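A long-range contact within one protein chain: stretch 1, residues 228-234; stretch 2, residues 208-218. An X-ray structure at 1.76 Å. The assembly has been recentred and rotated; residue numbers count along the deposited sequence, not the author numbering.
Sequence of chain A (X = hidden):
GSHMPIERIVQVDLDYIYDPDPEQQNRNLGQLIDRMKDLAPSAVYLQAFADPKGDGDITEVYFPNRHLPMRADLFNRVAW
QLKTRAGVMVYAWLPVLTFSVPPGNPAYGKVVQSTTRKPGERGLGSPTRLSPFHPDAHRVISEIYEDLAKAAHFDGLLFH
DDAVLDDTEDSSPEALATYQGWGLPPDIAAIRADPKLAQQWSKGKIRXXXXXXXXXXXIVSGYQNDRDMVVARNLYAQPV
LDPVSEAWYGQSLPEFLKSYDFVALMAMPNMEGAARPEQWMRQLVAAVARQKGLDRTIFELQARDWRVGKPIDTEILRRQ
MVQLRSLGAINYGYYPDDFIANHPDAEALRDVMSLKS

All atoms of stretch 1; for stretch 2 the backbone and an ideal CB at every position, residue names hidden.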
# COMPACT_ATOMS: atom_id res chain seq x y z
N ASP A 228 -4.72 -4.41 19.42
CA ASP A 228 -3.46 -4.76 18.77
C ASP A 228 -3.61 -4.91 17.25
O ASP A 228 -3.07 -5.84 16.65
CB ASP A 228 -2.90 -6.06 19.36
CG ASP A 228 -2.69 -5.96 20.86
OD1 ASP A 228 -1.57 -5.61 21.29
OD2 ASP A 228 -3.64 -6.24 21.62
N MET A 229 -4.35 -4.00 16.63
CA MET A 229 -4.43 -3.94 15.17
C MET A 229 -3.18 -3.25 14.62
O MET A 229 -3.04 -2.03 14.71
CB MET A 229 -5.70 -3.22 14.72
CG MET A 229 -5.85 -3.05 13.20
SD MET A 229 -5.92 -4.60 12.27
CE MET A 229 -7.15 -5.51 13.19
N VAL A 230 -2.27 -4.04 14.05
CA VAL A 230 -1.02 -3.52 13.51
C VAL A 230 -1.28 -2.82 12.19
O VAL A 230 -2.10 -3.28 11.40
CB VAL A 230 -0.01 -4.65 13.28
CG1 VAL A 230 1.35 -4.10 12.87
CG2 VAL A 230 0.12 -5.51 14.54
N VAL A 231 -0.62 -1.69 11.95
CA VAL A 231 -0.77 -1.03 10.66
C VAL A 231 0.56 -0.74 9.96
O VAL A 231 1.56 -0.39 10.58
CB VAL A 231 -1.56 0.32 10.78
CG1 VAL A 231 -2.99 0.05 11.26
CG2 VAL A 231 -0.84 1.31 11.71
N ALA A 232 0.54 -0.92 8.64
CA ALA A 232 1.67 -0.56 7.79
C ALA A 232 1.15 0.31 6.66
O ALA A 232 -0.05 0.28 6.35
CB ALA A 232 2.35 -1.81 7.23
N ARG A 233 2.03 1.08 6.04
CA ARG A 233 1.63 1.84 4.85
C ARG A 233 2.75 1.81 3.82
O ARG A 233 3.92 1.91 4.17
CB ARG A 233 1.28 3.29 5.23
CG ARG A 233 0.82 4.15 4.01
CD ARG A 233 0.19 5.47 4.46
NE ARG A 233 0.07 6.41 3.34
CZ ARG A 233 -0.09 7.72 3.49
NH1 ARG A 233 -0.19 8.25 4.71
NH2 ARG A 233 -0.13 8.51 2.41
N ASN A 234 2.38 1.66 2.54
CA ASN A 234 3.35 1.74 1.45
C ASN A 234 3.91 3.15 1.31
O ASN A 234 3.16 4.14 1.27
CB ASN A 234 2.72 1.34 0.11
CG ASN A 234 2.50 -0.15 -0.03
OD1 ASN A 234 1.44 -0.57 -0.45
ND2 ASN A 234 3.53 -0.94 0.28
N UNK A 208 -2.59 15.15 7.11
CA UNK A 208 -4.02 14.91 6.90
C UNK A 208 -4.28 13.47 6.44
O UNK A 208 -5.17 12.79 6.97
CB UNK A 208 -4.58 15.90 5.87
N UNK A 209 -3.51 13.00 5.46
CA UNK A 209 -3.66 11.62 4.98
C UNK A 209 -3.33 10.63 6.09
O UNK A 209 -4.02 9.61 6.24
CB UNK A 209 -2.76 11.37 3.77
N UNK A 210 -2.28 10.91 6.86
CA UNK A 210 -1.94 10.01 7.96
C UNK A 210 -3.08 9.95 8.98
O UNK A 210 -3.47 8.86 9.43
CB UNK A 210 -0.64 10.46 8.64
N UNK A 211 -3.62 11.11 9.35
CA UNK A 211 -4.70 11.17 10.32
C UNK A 211 -5.91 10.41 9.80
O UNK A 211 -6.60 9.72 10.57
CB UNK A 211 -5.07 12.62 10.63
N UNK A 212 -6.16 10.51 8.49
CA UNK A 212 -7.27 9.78 7.89
C UNK A 212 -7.05 8.28 8.05
O UNK A 212 -7.99 7.55 8.42
CB UNK A 212 -7.43 10.15 6.41
N UNK A 213 -5.83 7.81 7.79
CA UNK A 213 -5.57 6.38 7.97
C UNK A 213 -5.67 5.98 9.43
O UNK A 213 -6.02 4.84 9.73
CB UNK A 213 -4.19 6.01 7.42
N UNK A 214 -5.39 6.89 10.36
CA UNK A 214 -5.55 6.56 11.78
C UNK A 214 -7.03 6.44 12.15
O UNK A 214 -7.39 5.65 13.01
CB UNK A 214 -4.87 7.62 12.65
N UNK A 215 -7.87 7.23 11.49
CA UNK A 215 -9.33 7.11 11.63
C UNK A 215 -9.80 5.74 11.15
O UNK A 215 -10.57 5.07 11.84
CB UNK A 215 -10.04 8.21 10.85
N UNK A 216 -9.30 5.31 9.99
CA UNK A 216 -9.65 4.00 9.43
C UNK A 216 -9.16 2.88 10.35
O UNK A 216 -9.87 1.90 10.59
CB UNK A 216 -9.05 3.84 8.03
N UNK A 217 -7.94 3.02 10.86
CA UNK A 217 -7.44 2.07 11.84
C UNK A 217 -8.38 1.92 13.04
O UNK A 217 -8.66 0.81 13.50
CB UNK A 217 -6.05 2.50 12.32
N UNK A 218 -8.85 3.06 13.54
CA UNK A 218 -9.71 3.08 14.73
C UNK A 218 -11.01 2.33 14.45
O UNK A 218 -11.52 1.58 15.29
CB UNK A 218 -10.01 4.52 15.16

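Stretch 2 is helical throughout, and strand 230-234 runs past it at 148°, closer to antiparallel than parallel. Val231 and Arg233 point toward the helix.

Position 208 has nothing of stretch 1 within 5.5 Å of its ideal CB. Stretch 1 sets no preference there. It is Tyr208, whose OH bonds elsewhere in the structure.

Position 209 points toward stretch 1. Its ideal CB is 4.1 Å from Arg233 NH2. An acid could pair with that charge, a polar group could accept from it, and an aliphatic chain could pack against it. The residue is Leu209. Its CD1 lies 4.0 Å from Arg233 NH2. Arg233 NH1 and NH2 are hydrogen-bonded elsewhere in the structure.

Position 210 points sideways, with its ideal CB 4.5 Å from Arg233 NH1. An aliphatic or a polar side chain would suit. It is Ile210. Its CG1 comes within 3.7 Å of Arg233 NH1, at the guanidinium edge.

Positions 211 and 212 are out of reach, so stretch 1 leaves them free. They are Asp211 and Phe212.

Position 213 points toward the strand, but its ideal CB is 5.3 Å from Arg233 CD. A small or medium side chain would fit. It is Thr213, with chi1 p. Its OG1 donates to Ile210 O at 2.7 Å. Thr213 CG2 comes no closer than 4.6 Å to Arg233 CD.

Position 214 points sideways, and nothing of stretch 1 lies within 5.5 Å of its ideal CB. A long, flexible apolar chain could still reach Val231. The residue is Met214. Its end comes nearer than its CB direction suggests, and CE packs 4.3 Å from Val231 CG2.

Positions 215 and 216 are out of reach. They are His215 and Leu216.

Position 217 points toward stretch 1. The ideal CB is 4.1 Å from Val231 CG1, which favours an apolar stem. Farther out, Met229 O offers an acceptor. Leucine or methionine could cover the valine; lysine or arginine could also seek the carbonyl. It is Arg217, extended with chi1, chi2 and chi3 all t. CG packs 3.7 Å from Val231 CG1, and Val231 CG2 lies over one face of the guanidinium. NH2 donates to Met229 O at 3.2 Å. NE adds a weak hydrogen bond to Met229 O at 3.3 Å. The carbonyl lies near the guanidinium plane, so both donors can reach it.

Position 218 points away. It is His218.

Stretch 2 (208-218) YLIDFTMHLRH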
# COMPACT_ATOMS: atom_id res chain seq x y z
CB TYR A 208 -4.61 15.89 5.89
CG TYR A 208 -6.12 15.84 5.81
CD1 TYR A 208 -6.90 16.61 6.66
CD2 TYR A 208 -6.76 14.99 4.91
CE1 TYR A 208 -8.27 16.57 6.60
CE2 TYR A 208 -8.13 14.93 4.84
CZ TYR A 208 -8.89 15.72 5.69
OH TYR A 208 -10.27 15.67 5.63
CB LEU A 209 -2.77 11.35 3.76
CG LEU A 209 -3.18 12.08 2.48
CD1 LEU A 209 -2.16 11.78 1.36
CD2 LEU A 209 -4.60 11.67 2.05
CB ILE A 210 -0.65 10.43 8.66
CG1 ILE A 210 0.55 10.21 7.72
CG2 ILE A 210 -0.47 9.66 9.97
CD1 ILE A 210 1.88 10.82 8.23
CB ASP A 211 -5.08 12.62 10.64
CG ASP A 211 -4.06 13.30 11.52
OD1 ASP A 211 -3.21 12.58 12.10
OD2 ASP A 211 -4.10 14.54 11.63
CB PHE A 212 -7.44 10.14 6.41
CG PHE A 212 -8.59 9.45 5.74
CD1 PHE A 212 -9.87 9.51 6.28
CD2 PHE A 212 -8.40 8.73 4.57
CE1 PHE A 212 -10.94 8.88 5.66
CE2 PHE A 212 -9.46 8.09 3.93
CZ PHE A 212 -10.74 8.17 4.48
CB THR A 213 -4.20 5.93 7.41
OG1 THR A 213 -3.13 6.55 8.14
CG2 THR A 213 -4.09 6.23 5.90
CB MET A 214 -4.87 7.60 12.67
CG MET A 214 -3.35 7.65 12.53
SD MET A 214 -2.56 6.09 13.01
CE MET A 214 -2.20 5.40 11.39
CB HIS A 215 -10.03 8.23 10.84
CG HIS A 215 -11.52 8.07 10.71
ND1 HIS A 215 -12.39 8.29 11.75
CD2 HIS A 215 -12.28 7.74 9.64
CE1 HIS A 215 -13.63 8.08 11.33
NE2 HIS A 215 -13.59 7.75 10.05
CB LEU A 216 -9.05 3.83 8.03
CG LEU A 216 -9.55 4.87 7.02
CD1 LEU A 216 -8.81 4.74 5.70
CD2 LEU A 216 -11.07 4.73 6.82
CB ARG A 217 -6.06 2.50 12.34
CG ARG A 217 -5.51 1.59 13.43
CD ARG A 217 -4.36 2.26 14.15
NE ARG A 217 -3.48 1.25 14.73
CZ ARG A 217 -2.36 1.53 15.37
NH1 ARG A 217 -1.98 2.79 15.53
NH2 ARG A 217 -1.61 0.54 15.85
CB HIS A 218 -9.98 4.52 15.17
CG HIS A 218 -10.81 4.62 16.42
ND1 HIS A 218 -12.11 5.08 16.42
CD2 HIS A 218 -10.52 4.31 17.70
CE1 HIS A 218 -12.58 5.06 17.65
NE2 HIS A 218 -11.64 4.59 18.45
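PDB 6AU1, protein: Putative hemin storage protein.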